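Local coordinates for LPXTG cell wall surface protein (PDB 4IGB) that is anchored to the streptococcal cell wall and probably acts as an adhesin, its N-terminal N1 and N2 domains lying in this fragment, at residues Asp27-Asn32 / Gly98-Lys103; Asn36-Leu41 / Leu92-Ile97; Gly102-Ala107 / Arg181-Thr186; Thr177-Tyr182 / Asn265-Asn270; Asp189-Met194 / Asp418-Pro423. All blocks are in the same frame, centred on the assembly; numbering follows the deposited sequence.

Interaction 1 of 5, residues Asp27-Asn32 / Gly98-Lys103. With SO4 (sulfate ion), chain J.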
# COMPACT_ATOMS: atom_id res chain seq x y z
N ASP B 27 7.15 7.57 7.93
CA ASP B 27 6.18 7.33 8.98
C ASP B 27 4.89 6.72 8.41
O ASP B 27 3.79 7.02 8.87
CB ASP B 27 5.86 8.64 9.70
CG ASP B 27 5.09 8.43 10.98
OD1 ASP B 27 5.12 7.30 11.52
OD2 ASP B 27 4.47 9.41 11.47
N ILE B 28 5.01 5.89 7.39
CA ILE B 28 3.80 5.31 6.81
C ILE B 28 3.25 4.22 7.73
O ILE B 28 3.94 3.77 8.65
CB ILE B 28 4.02 4.80 5.38
CG1 ILE B 28 5.12 3.75 5.37
CG2 ILE B 28 4.35 5.97 4.47
CD1 ILE B 28 5.46 3.24 4.00
N ARG B 29 2.01 3.82 7.52
CA ARG B 29 1.45 2.76 8.35
C ARG B 29 1.77 1.40 7.78
O ARG B 29 1.46 1.11 6.63
CB ARG B 29 -0.05 2.89 8.46
CG ARG B 29 -0.63 1.73 9.24
CD ARG B 29 -2.06 1.99 9.62
NE ARG B 29 -2.48 1.02 10.62
CZ ARG B 29 -3.57 1.15 11.36
NH1 ARG B 29 -4.35 2.23 11.21
NH2 ARG B 29 -3.88 0.21 12.25
N LYS B 30 2.37 0.55 8.60
CA LYS B 30 2.63 -0.83 8.20
C LYS B 30 1.53 -1.71 8.76
O LYS B 30 1.30 -1.74 9.97
CB LYS B 30 3.99 -1.29 8.71
CG LYS B 30 4.43 -2.66 8.20
CD LYS B 30 5.86 -2.98 8.68
CE LYS B 30 6.51 -4.05 7.81
NZ LYS B 30 7.80 -4.52 8.40
N PHE B 31 0.83 -2.42 7.89
CA PHE B 31 -0.28 -3.24 8.35
C PHE B 31 0.20 -4.46 9.14
O PHE B 31 1.34 -4.90 9.00
CB PHE B 31 -1.15 -3.68 7.17
CG PHE B 31 -1.97 -2.58 6.57
CD1 PHE B 31 -2.88 -1.88 7.34
CD2 PHE B 31 -1.83 -2.24 5.23
CE1 PHE B 31 -3.64 -0.85 6.79
CE2 PHE B 31 -2.59 -1.24 4.67
CZ PHE B 31 -3.50 -0.54 5.46
N ASN B 32 -0.70 -5.01 9.95
CA ASN B 32 -0.41 -6.23 10.70
C ASN B 32 -0.67 -7.49 9.88
O ASN B 32 -1.82 -7.87 9.65
CB ASN B 32 -1.24 -6.25 11.99
CG ASN B 32 -0.90 -5.12 12.91
OD1 ASN B 32 0.28 -4.85 13.14
ND2 ASN B 32 -1.91 -4.42 13.44
N GLY B 98 -5.59 -4.03 10.47
CA GLY B 98 -5.57 -2.71 11.07
C GLY B 98 -6.94 -2.08 10.99
O GLY B 98 -7.84 -2.59 10.31
N THR B 99 -7.11 -0.97 11.70
CA THR B 99 -8.32 -0.17 11.61
C THR B 99 -7.99 1.19 11.03
O THR B 99 -7.09 1.89 11.53
CB THR B 99 -8.97 0.00 12.97
OG1 THR B 99 -9.22 -1.29 13.53
CG2 THR B 99 -10.29 0.78 12.86
N VAL B 100 -8.69 1.57 9.97
CA VAL B 100 -8.40 2.81 9.26
C VAL B 100 -9.70 3.56 8.98
O VAL B 100 -10.64 3.00 8.41
CB VAL B 100 -7.71 2.51 7.91
CG1 VAL B 100 -7.46 3.79 7.15
CG2 VAL B 100 -6.41 1.73 8.10
N ASN B 101 -9.74 4.84 9.38
CA ASN B 101 -10.94 5.66 9.20
C ASN B 101 -12.16 4.99 9.84
O ASN B 101 -13.24 4.98 9.24
CB ASN B 101 -11.24 5.92 7.71
CG ASN B 101 -10.14 6.72 7.01
OD1 ASN B 101 -9.53 7.63 7.59
ND2 ASN B 101 -9.88 6.38 5.75
N GLY B 102 -11.97 4.41 11.03
CA GLY B 102 -13.02 3.68 11.72
C GLY B 102 -13.33 2.30 11.16
O GLY B 102 -14.13 1.56 11.74
N LYS B 103 -12.69 1.93 10.05
CA LYS B 103 -13.01 0.68 9.36
C LYS B 103 -11.92 -0.40 9.46
O LYS B 103 -10.73 -0.11 9.31
CB LYS B 103 -13.28 0.96 7.87
CG LYS B 103 -14.50 1.85 7.60
CD LYS B 103 -14.55 2.23 6.11
CE LYS B 103 -15.93 2.68 5.69
NZ LYS B 103 -15.88 3.17 4.27
S SO4 J . 9.50 -0.93 8.03
O1 SO4 J . 10.78 -0.35 7.62
O2 SO4 J . 9.08 -1.91 7.04
O3 SO4 J . 8.51 0.15 8.12
O4 SO4 J . 9.65 -1.60 9.31
O HOH W 1 -5.39 -0.14 14.12
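Arg29 reaches across to the backbone of residues 98-100 and makes the one direct hydrogen bond of the contact, from NH1 to Thr99 O at 2.8 Å. Its geometry is bent: the N-H...O angle is 135°, and the donor stands above the carbonyl plane. CG lies anti to the backbone N (chi1 176°), and the chain runs extended to NE. A water that accepts from Thr99 N at 3.1 Å also sits by Arg29 NH2, though too close for that link to be relied on.

Van der Waals contacts fill in around the charge. Arg29 NH2 lies 3.6 Å from Gly98 CA, where the absence of a side chain lets the guanidinium come close to the backbone. Val100 CG2 packs 3.8 Å from Arg29 NH1 and 4.0 Å from Phe31 CE1, meeting the phenyl ring at its edge.

Lys30 points elsewhere, to a salt bridge with Glu146 and a weak bond to a sulfate probably from the crystallisation liquor. Beyond Val100 a type I' turn ending at Lys103 makes the hairpin joining strands 84-100 and 103-118, neighbours in the eight-stranded sheet. Strand 29-30 is the edge of a six-stranded antiparallel sheet, beside strand 280-287.

Interaction 2 of 5, residues Asn36-Leu41 / Leu92-Ile97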
# COMPACT_ATOMS: atom_id res chain seq x y z
N ASN B 36 -0.68 -15.35 12.76
CA ASN B 36 -1.88 -15.51 13.58
C ASN B 36 -3.13 -14.96 12.93
O ASN B 36 -4.24 -15.33 13.30
CB ASN B 36 -1.70 -14.88 14.96
CG ASN B 36 -0.64 -15.59 15.79
OD1 ASN B 36 0.27 -14.95 16.32
ND2 ASN B 36 -0.75 -16.91 15.90
N ASN B 37 -2.98 -14.05 11.97
CA ASN B 37 -4.16 -13.55 11.30
C ASN B 37 -4.28 -13.99 9.85
O ASN B 37 -5.19 -13.59 9.16
CB ASN B 37 -4.36 -12.04 11.48
CG ASN B 37 -3.33 -11.20 10.73
OD1 ASN B 37 -3.45 -9.98 10.65
ND2 ASN B 37 -2.33 -11.85 10.17
N VAL B 38 -3.38 -14.86 9.41
CA VAL B 38 -3.43 -15.35 8.04
C VAL B 38 -4.34 -16.56 7.93
O VAL B 38 -4.44 -17.37 8.85
CB VAL B 38 -2.02 -15.71 7.52
CG1 VAL B 38 -1.46 -16.89 8.30
CG2 VAL B 38 -2.07 -16.05 6.04
N SER B 39 -5.04 -16.67 6.80
CA SER B 39 -5.77 -17.89 6.47
C SER B 39 -5.53 -18.24 5.00
O SER B 39 -5.25 -17.37 4.18
CB SER B 39 -7.27 -17.73 6.76
OG SER B 39 -7.81 -16.59 6.13
N VAL B 40 -5.59 -19.52 4.69
CA VAL B 40 -5.40 -19.97 3.32
C VAL B 40 -6.78 -20.11 2.68
O VAL B 40 -7.56 -20.96 3.10
CB VAL B 40 -4.64 -21.31 3.27
CG1 VAL B 40 -4.58 -21.85 1.85
CG2 VAL B 40 -3.22 -21.14 3.83
N LEU B 41 -7.08 -19.26 1.71
CA LEU B 41 -8.36 -19.32 0.99
C LEU B 41 -8.36 -20.51 0.03
O LEU B 41 -9.38 -21.19 -0.14
CB LEU B 41 -8.60 -18.02 0.22
CG LEU B 41 -8.66 -16.72 1.03
CD1 LEU B 41 -9.19 -15.55 0.18
CD2 LEU B 41 -9.52 -16.91 2.27
N LEU B 92 -4.14 -16.23 -0.15
CA LEU B 92 -4.19 -15.98 1.29
C LEU B 92 -5.06 -14.81 1.66
O LEU B 92 -5.23 -13.87 0.90
CB LEU B 92 -2.78 -15.68 1.83
CG LEU B 92 -1.75 -16.78 1.56
CD1 LEU B 92 -0.37 -16.27 1.91
CD2 LEU B 92 -2.10 -18.03 2.36
N LYS B 93 -5.55 -14.83 2.89
CA LYS B 93 -6.17 -13.66 3.46
C LYS B 93 -5.53 -13.35 4.81
O LYS B 93 -5.30 -14.25 5.61
CB LYS B 93 -7.68 -13.90 3.62
CG LYS B 93 -8.42 -12.71 4.18
CD LYS B 93 -9.87 -13.05 4.45
CE LYS B 93 -10.57 -11.89 5.17
NZ LYS B 93 -12.05 -12.10 5.20
N PHE B 94 -5.21 -12.07 5.04
CA PHE B 94 -4.87 -11.61 6.37
C PHE B 94 -6.04 -10.80 6.88
O PHE B 94 -6.35 -9.76 6.32
CB PHE B 94 -3.59 -10.76 6.36
CG PHE B 94 -2.37 -11.51 5.91
CD1 PHE B 94 -1.48 -12.04 6.83
CD2 PHE B 94 -2.11 -11.67 4.56
CE1 PHE B 94 -0.35 -12.75 6.41
CE2 PHE B 94 -0.98 -12.38 4.12
CZ PHE B 94 -0.10 -12.91 5.05
N THR B 95 -6.69 -11.28 7.94
CA THR B 95 -7.90 -10.64 8.44
C THR B 95 -7.61 -9.62 9.56
O THR B 95 -6.88 -9.90 10.50
CB THR B 95 -8.91 -11.69 8.98
OG1 THR B 95 -9.23 -12.63 7.95
CG2 THR B 95 -10.19 -11.00 9.44
N ASN B 96 -8.24 -8.45 9.47
CA ASN B 96 -8.09 -7.41 10.46
C ASN B 96 -6.62 -7.02 10.66
O ASN B 96 -6.04 -7.27 11.71
CB ASN B 96 -8.70 -7.82 11.80
CG ASN B 96 -8.78 -6.68 12.77
OD1 ASN B 96 -8.64 -5.52 12.37
ND2 ASN B 96 -8.99 -6.98 14.05
N ILE B 97 -6.04 -6.42 9.62
CA ILE B 97 -4.63 -6.06 9.61
C ILE B 97 -4.46 -4.67 10.18
O ILE B 97 -3.34 -4.19 10.34
CB ILE B 97 -4.06 -6.08 8.18
CG1 ILE B 97 -4.63 -4.93 7.35
CG2 ILE B 97 -4.32 -7.44 7.50
CD1 ILE B 97 -4.23 -5.01 5.87
O HOH W 2 -7.30 -14.70 7.95
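Val38 sits against Phe94 in the close-packed half of this contact. Its CG2 lies over one face of the phenyl ring, 4.0 Å from the centroid and offset toward the rim, a CH-pi contact, while CB approaches Phe94 CE1 to 3.6 Å. The two side chains run side by side in the same direction, and chi1 of Val38 (65°) sets CG1 between the backbone N and the carbonyl carbon, leaving CG2 anti to N. On the same face Leu92 CD2 touches Val40 CG2 at 3.6 Å and reaches Val38 CG2 as well. Ile141 and Phe139 of strand 135-142 pack on this apolar face.

The backbones form an antiparallel ladder at the edge of the eight-stranded sheet, where strand 38-43 is outermost and strand 84-100 its neighbour. Ser39 and Lys93 are the hydrogen-bonded pair, with Ser39 N to Lys93 O at 2.7 Å and Lys93 N to Ser39 O at 2.9 Å; Val38-Phe94 and Val40-Leu92 are non-hydrogen-bonded pairs. Thr95 N adds a bond to Asn37 O.

The opposite face, bearing Ser39 and Lys93, is looser and wetter. One water donates to Asn37 O and Lys93 O and is hydrogen-bonded to Ser39 OG and Thr95 OG1, four links that tie the two strands together. Leu41 CD2 rests on Lys93 CB at 3.8 Å, whereas the extended lysine chain leads away from residues 36-41 toward a weak, long ion pair with Asp106.

Interaction 3 of 5, residues Gly102-Ala107 / Arg181-Thr186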
# COMPACT_ATOMS: atom_id res chain seq x y z
N GLY B 102 -11.97 4.41 11.03
CA GLY B 102 -13.02 3.68 11.72
C GLY B 102 -13.33 2.30 11.16
O GLY B 102 -14.13 1.56 11.74
N LYS B 103 -12.69 1.93 10.05
CA LYS B 103 -13.01 0.68 9.36
C LYS B 103 -11.92 -0.40 9.46
O LYS B 103 -10.73 -0.11 9.31
CB LYS B 103 -13.28 0.96 7.87
CG LYS B 103 -14.50 1.85 7.60
CD LYS B 103 -14.55 2.23 6.11
CE LYS B 103 -15.93 2.68 5.69
NZ LYS B 103 -15.88 3.17 4.27
N GLN B 104 -12.34 -1.63 9.70
CA GLN B 104 -11.41 -2.76 9.64
C GLN B 104 -10.94 -3.02 8.20
O GLN B 104 -11.75 -3.03 7.25
CB GLN B 104 -12.04 -4.02 10.22
CG GLN B 104 -11.24 -5.29 9.93
CD GLN B 104 -11.93 -6.54 10.46
OE1 GLN B 104 -12.64 -6.49 11.46
NE2 GLN B 104 -11.74 -7.66 9.76
N VAL B 105 -9.64 -3.26 8.07
CA VAL B 105 -9.01 -3.53 6.78
C VAL B 105 -8.49 -4.96 6.76
O VAL B 105 -7.92 -5.44 7.74
CB VAL B 105 -7.84 -2.55 6.51
CG1 VAL B 105 -7.17 -2.86 5.16
CG2 VAL B 105 -8.34 -1.11 6.53
N ASP B 106 -8.72 -5.63 5.64
CA ASP B 106 -8.15 -6.96 5.38
C ASP B 106 -7.16 -6.92 4.23
O ASP B 106 -7.23 -6.05 3.37
CB ASP B 106 -9.24 -7.99 5.05
CG ASP B 106 -10.31 -8.08 6.11
OD1 ASP B 106 -9.98 -8.02 7.31
OD2 ASP B 106 -11.49 -8.19 5.74
N ALA B 107 -6.23 -7.87 4.22
CA ALA B 107 -5.32 -8.02 3.09
C ALA B 107 -5.55 -9.35 2.38
O ALA B 107 -5.87 -10.36 3.01
CB ALA B 107 -3.88 -7.93 3.54
N ARG B 181 -8.54 -4.11 1.60
CA ARG B 181 -9.98 -4.05 1.37
C ARG B 181 -10.66 -3.76 2.70
O ARG B 181 -10.33 -4.38 3.70
CB ARG B 181 -10.41 -5.44 0.88
CG ARG B 181 -11.63 -5.50 0.04
CD ARG B 181 -11.97 -6.96 -0.31
NE ARG B 181 -11.13 -7.53 -1.38
CZ ARG B 181 -11.21 -8.80 -1.77
NH1 ARG B 181 -12.07 -9.63 -1.19
NH2 ARG B 181 -10.43 -9.25 -2.74
N TYR B 182 -11.61 -2.82 2.73
CA TYR B 182 -12.45 -2.70 3.91
C TYR B 182 -13.30 -3.97 4.10
O TYR B 182 -14.01 -4.42 3.19
CB TYR B 182 -13.35 -1.46 3.82
CG TYR B 182 -12.62 -0.13 3.88
CD1 TYR B 182 -11.67 0.12 4.85
CD2 TYR B 182 -12.89 0.87 2.95
CE1 TYR B 182 -11.00 1.35 4.90
CE2 TYR B 182 -12.23 2.09 2.98
CZ TYR B 182 -11.29 2.33 3.97
OH TYR B 182 -10.62 3.55 4.02
N ALA B 183 -13.28 -4.51 5.31
CA ALA B 183 -14.07 -5.69 5.61
C ALA B 183 -15.56 -5.41 5.48
O ALA B 183 -16.32 -6.30 5.11
CB ALA B 183 -13.74 -6.20 7.01
N ASP B 184 -15.99 -4.18 5.77
CA ASP B 184 -17.42 -3.89 5.76
C ASP B 184 -18.04 -3.84 4.35
O ASP B 184 -19.27 -3.80 4.20
CB ASP B 184 -17.76 -2.63 6.56
CG ASP B 184 -17.22 -1.35 5.94
OD1 ASP B 184 -16.71 -1.40 4.80
OD2 ASP B 184 -17.32 -0.29 6.60
N GLY B 185 -17.19 -3.86 3.32
CA GLY B 185 -17.67 -3.93 1.95
C GLY B 185 -17.87 -2.58 1.26
O GLY B 185 -18.31 -2.52 0.11
N THR B 186 -17.55 -1.51 1.97
CA THR B 186 -17.56 -0.17 1.37
C THR B 186 -16.37 -0.01 0.45
O THR B 186 -15.39 -0.76 0.55
CB THR B 186 -17.52 0.96 2.43
OG1 THR B 186 -16.43 0.74 3.33
CG2 THR B 186 -18.82 1.00 3.21
O HOH W 3 -14.41 -2.25 7.17
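The Tyr182 ring carries the aliphatic chain of Lys103 on one face: CD stands over its centre, 3.6 Å from the centroid, and CB meets the rim at CD1. At the edge, in the ring plane, lie Gln104 O and Thr186 O, and Val105 CG2 approaches obliquely. The lysine, extended beyond CG, carries NZ past the centre into an off-centre cation-pi contact. There NZ meets Thr186 OG1 tip to tip in a 2.7 Å hydrogen bond. OG1 in turn donates to Asp184 OD1, which also accepts from Thr186 N and closes an Asx turn.

Next to this cluster strands 103-118 and 170-182, neighbours in the eight-stranded sheet, pair antiparallel, with Asp106 N bonded to Arg181 O at 2.8 Å and Ala183 N to Gln104 O. Gln104 NE2 binds the syn lone pair of Asp106 OD1, which Asn96 N also grips, and Tyr182 OH bonds to Asp189. Asp184 OD2, 4.4 Å from Lys103 NZ, is beyond salt-bridge range, but with the ring and the threonine oxygen it probably favours the charged ammonium.

Interaction 4 of 5, residues Thr177-Tyr182 / Asn265-Asn270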
# COMPACT_ATOMS: atom_id res chain seq x y z
N THR B 177 -0.34 -10.82 -6.38
CA THR B 177 -1.21 -9.66 -6.29
C THR B 177 -1.56 -9.45 -4.82
O THR B 177 -2.05 -10.37 -4.16
CB THR B 177 -2.47 -9.87 -7.13
OG1 THR B 177 -2.10 -10.04 -8.49
CG2 THR B 177 -3.44 -8.66 -6.99
N ALA B 178 -1.27 -8.26 -4.31
CA ALA B 178 -1.63 -7.90 -2.96
C ALA B 178 -2.74 -6.88 -3.05
O ALA B 178 -2.75 -6.03 -3.95
CB ALA B 178 -0.43 -7.31 -2.22
N GLU B 179 -3.67 -6.95 -2.12
CA GLU B 179 -4.81 -6.05 -2.12
C GLU B 179 -5.27 -5.83 -0.70
O GLU B 179 -5.32 -6.77 0.09
CB GLU B 179 -5.97 -6.62 -2.96
CG GLU B 179 -7.18 -5.70 -3.02
CD GLU B 179 -8.42 -6.37 -3.61
OE1 GLU B 179 -8.28 -7.29 -4.43
OE2 GLU B 179 -9.54 -5.99 -3.23
N ILE B 180 -5.60 -4.58 -0.38
CA ILE B 180 -6.22 -4.24 0.89
C ILE B 180 -7.67 -3.84 0.63
O ILE B 180 -7.98 -3.28 -0.41
CB ILE B 180 -5.47 -3.12 1.62
CG1 ILE B 180 -5.19 -1.94 0.67
CG2 ILE B 180 -4.17 -3.66 2.18
CD1 ILE B 180 -4.55 -0.71 1.37
N ARG B 181 -8.54 -4.11 1.60
CA ARG B 181 -9.98 -4.05 1.37
C ARG B 181 -10.66 -3.76 2.70
O ARG B 181 -10.33 -4.38 3.70
CB ARG B 181 -10.41 -5.44 0.88
CG ARG B 181 -11.63 -5.50 0.04
CD ARG B 181 -11.97 -6.96 -0.31
NE ARG B 181 -11.13 -7.53 -1.38
CZ ARG B 181 -11.21 -8.80 -1.77
NH1 ARG B 181 -12.07 -9.63 -1.19
NH2 ARG B 181 -10.43 -9.25 -2.74
N TYR B 182 -11.61 -2.82 2.73
CA TYR B 182 -12.45 -2.70 3.91
C TYR B 182 -13.30 -3.97 4.10
O TYR B 182 -14.01 -4.42 3.19
CB TYR B 182 -13.35 -1.46 3.82
CG TYR B 182 -12.62 -0.13 3.88
CD1 TYR B 182 -11.67 0.12 4.85
CD2 TYR B 182 -12.89 0.87 2.95
CE1 TYR B 182 -11.00 1.35 4.90
CE2 TYR B 182 -12.23 2.09 2.98
CZ TYR B 182 -11.29 2.33 3.97
OH TYR B 182 -10.62 3.55 4.02
N ASN B 265 -2.08 3.23 -7.82
CA ASN B 265 -3.30 3.94 -8.20
C ASN B 265 -4.53 3.41 -7.45
O ASN B 265 -5.57 4.08 -7.43
CB ASN B 265 -3.56 3.79 -9.71
CG ASN B 265 -2.64 4.65 -10.54
OD1 ASN B 265 -2.17 5.69 -10.07
ND2 ASN B 265 -2.38 4.24 -11.78
N SER B 266 -4.43 2.21 -6.88
CA SER B 266 -5.61 1.57 -6.29
C SER B 266 -5.29 0.92 -4.96
O SER B 266 -4.23 1.17 -4.37
CB SER B 266 -6.18 0.50 -7.24
OG SER B 266 -5.28 -0.60 -7.36
N ASN B 267 -6.21 0.08 -4.49
CA ASN B 267 -5.97 -0.67 -3.26
C ASN B 267 -5.21 -1.97 -3.54
O ASN B 267 -5.05 -2.82 -2.67
CB ASN B 267 -7.29 -0.96 -2.56
CG ASN B 267 -8.25 -1.79 -3.44
OD1 ASN B 267 -8.29 -1.62 -4.66
ND2 ASN B 267 -9.00 -2.69 -2.83
N SER B 268 -4.73 -2.13 -4.77
CA SER B 268 -3.96 -3.33 -5.10
C SER B 268 -2.70 -3.09 -5.91
O SER B 268 -2.48 -2.01 -6.49
CB SER B 268 -4.83 -4.35 -5.86
OG SER B 268 -5.19 -3.81 -7.10
N MET B 269 -1.88 -4.12 -5.99
CA MET B 269 -0.67 -4.08 -6.79
C MET B 269 -0.33 -5.49 -7.23
O MET B 269 -0.34 -6.41 -6.41
CB MET B 269 0.48 -3.47 -5.99
CG MET B 269 1.68 -3.03 -6.83
SD MET B 269 2.91 -2.03 -5.93
CE MET B 269 1.91 -0.78 -5.14
N ASN B 270 -0.05 -5.66 -8.52
CA ASN B 270 0.43 -6.94 -9.03
C ASN B 270 1.94 -6.83 -9.18
O ASN B 270 2.43 -6.25 -10.15
CB ASN B 270 -0.26 -7.28 -10.35
CG ASN B 270 0.22 -8.59 -10.97
OD1 ASN B 270 -0.04 -8.91 -12.14
ND2 ASN B 270 0.95 -9.36 -10.18
O HOH W 4 -11.68 -4.33 -3.65
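Residues 177-182 and 265-270 meet as antiparallel neighbours, the axes of strands 177-182 and 268-270 approaching to 4.7 Å with directions 178° apart. Ala178 and Met269 form the hydrogen-bonded pair, Ala178 N to Met269 O and Met269 N to Ala178 O both at 2.9 Å, between the non-hydrogen-bonded pairs Thr177-Asn270 and Glu179-Ser268. Ile180 N continues the ladder with a 2.9 Å bond to Asn267 O.

The side chain of Asn267 supplies the return bond to Ile180. Its CG sits between the backbone N and the carbonyl carbon (chi1 60°), and ND2 donates to Ile180 O at 2.7 Å, with the acceptor tilted 18° from the amide plane. Asn267 O and ND2 thus both serve Ile180, whose CG1 packs on Asn267 CB at 4.0 Å.

Glu179 runs alongside Asn267, its CG 3.5 Å from Asn267 ND2. A water donates to Glu179 OE2 and accepts from Asn267 ND2. The carboxylate is also held by Arg181, whose NE bonds OE2 of Glu179 at 2.9 Å in a salt bridge. On the same face Thr177 and Asn270 lie near each other, but Thr177 OG1 is bonded to Asn112 and Asn270 OD1 to Lys214.

Ser266 OG accepts from Ser268 N, an ST turn that leads into strand 268-274. The whole is an inner strand pair of the N1 domain's eight-stranded antiparallel sheet, where 170-182 lies between 103-118 and 268-274.

Interaction 5 of 5, residues Asp189-Met194 / Asp418-Pro423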
# COMPACT_ATOMS: atom_id res chain seq x y z
N ASP B 189 -10.89 3.27 -0.59
CA ASP B 189 -10.21 4.47 -1.08
C ASP B 189 -8.71 4.45 -0.76
O ASP B 189 -7.97 5.34 -1.16
CB ASP B 189 -10.85 5.72 -0.46
CG ASP B 189 -11.16 5.55 1.05
OD1 ASP B 189 -10.60 4.62 1.69
OD2 ASP B 189 -11.96 6.34 1.60
N LEU B 190 -8.26 3.44 -0.02
CA LEU B 190 -6.85 3.34 0.36
C LEU B 190 -5.96 3.04 -0.83
O LEU B 190 -6.33 2.26 -1.70
CB LEU B 190 -6.66 2.25 1.42
CG LEU B 190 -7.52 2.39 2.68
CD1 LEU B 190 -7.30 1.22 3.62
CD2 LEU B 190 -7.22 3.72 3.39
N LYS B 191 -4.79 3.65 -0.85
CA LYS B 191 -3.83 3.42 -1.92
C LYS B 191 -2.67 2.57 -1.41
O LYS B 191 -1.84 3.03 -0.62
CB LYS B 191 -3.33 4.75 -2.51
CG LYS B 191 -4.47 5.61 -3.09
CD LYS B 191 -5.26 4.89 -4.18
CE LYS B 191 -6.54 5.66 -4.48
NZ LYS B 191 -7.48 4.90 -5.36
N LEU B 192 -2.62 1.33 -1.87
CA LEU B 192 -1.65 0.39 -1.35
C LEU B 192 -0.24 0.90 -1.58
O LEU B 192 0.10 1.30 -2.67
CB LEU B 192 -1.80 -0.96 -2.04
CG LEU B 192 -0.73 -1.96 -1.61
CD1 LEU B 192 -0.86 -2.28 -0.12
CD2 LEU B 192 -0.83 -3.24 -2.47
N VAL B 193 0.58 0.84 -0.54
CA VAL B 193 1.99 1.14 -0.69
C VAL B 193 2.85 -0.09 -0.43
O VAL B 193 2.58 -0.88 0.49
CB VAL B 193 2.43 2.30 0.24
CG1 VAL B 193 3.95 2.44 0.27
CG2 VAL B 193 1.76 3.58 -0.19
N MET B 194 3.87 -0.26 -1.26
CA MET B 194 4.86 -1.30 -1.04
C MET B 194 6.25 -0.67 -0.96
O MET B 194 6.52 0.34 -1.61
CB MET B 194 4.80 -2.35 -2.13
CG MET B 194 3.57 -3.27 -2.03
SD MET B 194 3.68 -4.75 -3.06
CE MET B 194 4.86 -5.73 -2.12
N ASP B 418 -3.07 14.37 -3.49
CA ASP B 418 -2.89 13.55 -4.70
C ASP B 418 -4.09 12.61 -4.87
O ASP B 418 -5.22 13.07 -4.87
CB ASP B 418 -1.57 12.79 -4.69
CG ASP B 418 -0.37 13.71 -4.75
OD1 ASP B 418 -0.55 14.92 -5.02
OD2 ASP B 418 0.77 13.22 -4.55
N ASN B 419 -3.85 11.30 -5.01
CA ASN B 419 -4.96 10.35 -5.14
C ASN B 419 -5.38 9.72 -3.80
O ASN B 419 -6.19 8.80 -3.77
CB ASN B 419 -4.62 9.23 -6.15
CG ASN B 419 -3.45 8.39 -5.71
OD1 ASN B 419 -2.61 8.84 -4.91
ND2 ASN B 419 -3.37 7.15 -6.21
N LEU B 420 -4.82 10.22 -2.70
CA LEU B 420 -5.23 9.75 -1.37
C LEU B 420 -6.56 10.37 -0.97
O LEU B 420 -6.96 11.41 -1.49
CB LEU B 420 -4.17 10.06 -0.31
CG LEU B 420 -2.77 9.60 -0.72
CD1 LEU B 420 -1.73 9.99 0.32
CD2 LEU B 420 -2.78 8.08 -1.00
N SER B 421 -7.24 9.72 -0.03
CA SER B 421 -8.52 10.18 0.46
C SER B 421 -8.56 10.02 1.95
O SER B 421 -8.03 9.05 2.47
CB SER B 421 -9.64 9.32 -0.13
OG SER B 421 -10.16 9.92 -1.28
N ALA B 422 -9.20 10.97 2.63
CA ALA B 422 -9.51 10.81 4.04
C ALA B 422 -10.83 11.49 4.36
O ALA B 422 -10.91 12.72 4.40
CB ALA B 422 -8.41 11.39 4.90
N PRO B 423 -11.88 10.70 4.61
CA PRO B 423 -13.15 11.32 4.99
C PRO B 423 -13.14 11.78 6.43
O PRO B 423 -12.48 11.18 7.26
CB PRO B 423 -14.18 10.19 4.82
CG PRO B 423 -13.36 8.92 4.54
CD PRO B 423 -11.91 9.24 4.76
O HOH W 5 -6.17 7.07 0.24
O HOH W 6 -8.25 7.77 -2.40
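Lys191 slides past Leu420 in the opposite direction and crosses Asn419 at a slant, and its chain carries much of this contact. CB starts 3.7 Å from Leu420 CD2. CG keeps the same distance from that methyl and comes within 3.6 Å of Asn419 ND2. A bend at chi2 (-58°) turns CD so that it, too, packs beside Asn419 ND2, and CE reaches Asn419 O at 3.2 Å. NZ at the tip passes on to a hydrogen bond with Asn265 O, while Asn419 ND2 is bonded to Ser264 O.

Asp189, whose OD1 is held by Tyr182, makes a second, smaller patch: its CB rests on Ser421 CB at 3.8 Å, and OD2 approaches Pro423 CG. No direct hydrogen bond joins the two segments; water does this instead. Asp189 O accepts hydrogen bonds from two waters, one of which accepts from Ser421 N at 2.9 Å, while the other donates to Asn419 O at 2.7 Å and accepts weakly from Ser421 OG.

This is the meeting of the N1 and N2 domains. Arg263 of strand 261-264 touches Lys191, Asn419 and Leu420, and forms a salt bridge with Asp418. On the N2 side strand 420-423 pairs antiparallel with 409-417; on the N1 side segment 189-194 runs into strand 193-194, the edge of a five-stranded mixed sheet.

Interactions 2, 3 and 4 are strand pairings of one antiparallel sheet in N1: 38-43 with 84-100, 103-118 with 170-182, and 170-182 with 268-274. The last two adjoin through Arg181 and Tyr182. Each joins a backbone ladder to partly buried side chains, apolar on one face of interaction 2 but largely polar in interactions 3 and 4. Interaction 1, more buried, links this sheet to the edge of another through an arginine and a small apolar contact; it shares strand 84-100 with interaction 2 and Gly102 and Lys103 with interaction 3. Interaction 5 differs most: a water-bridged surface contact between N1 and N2, tied to interactions 3 and 4 through Tyr182-Asp189 and to interaction 4 through Lys191-Asn265.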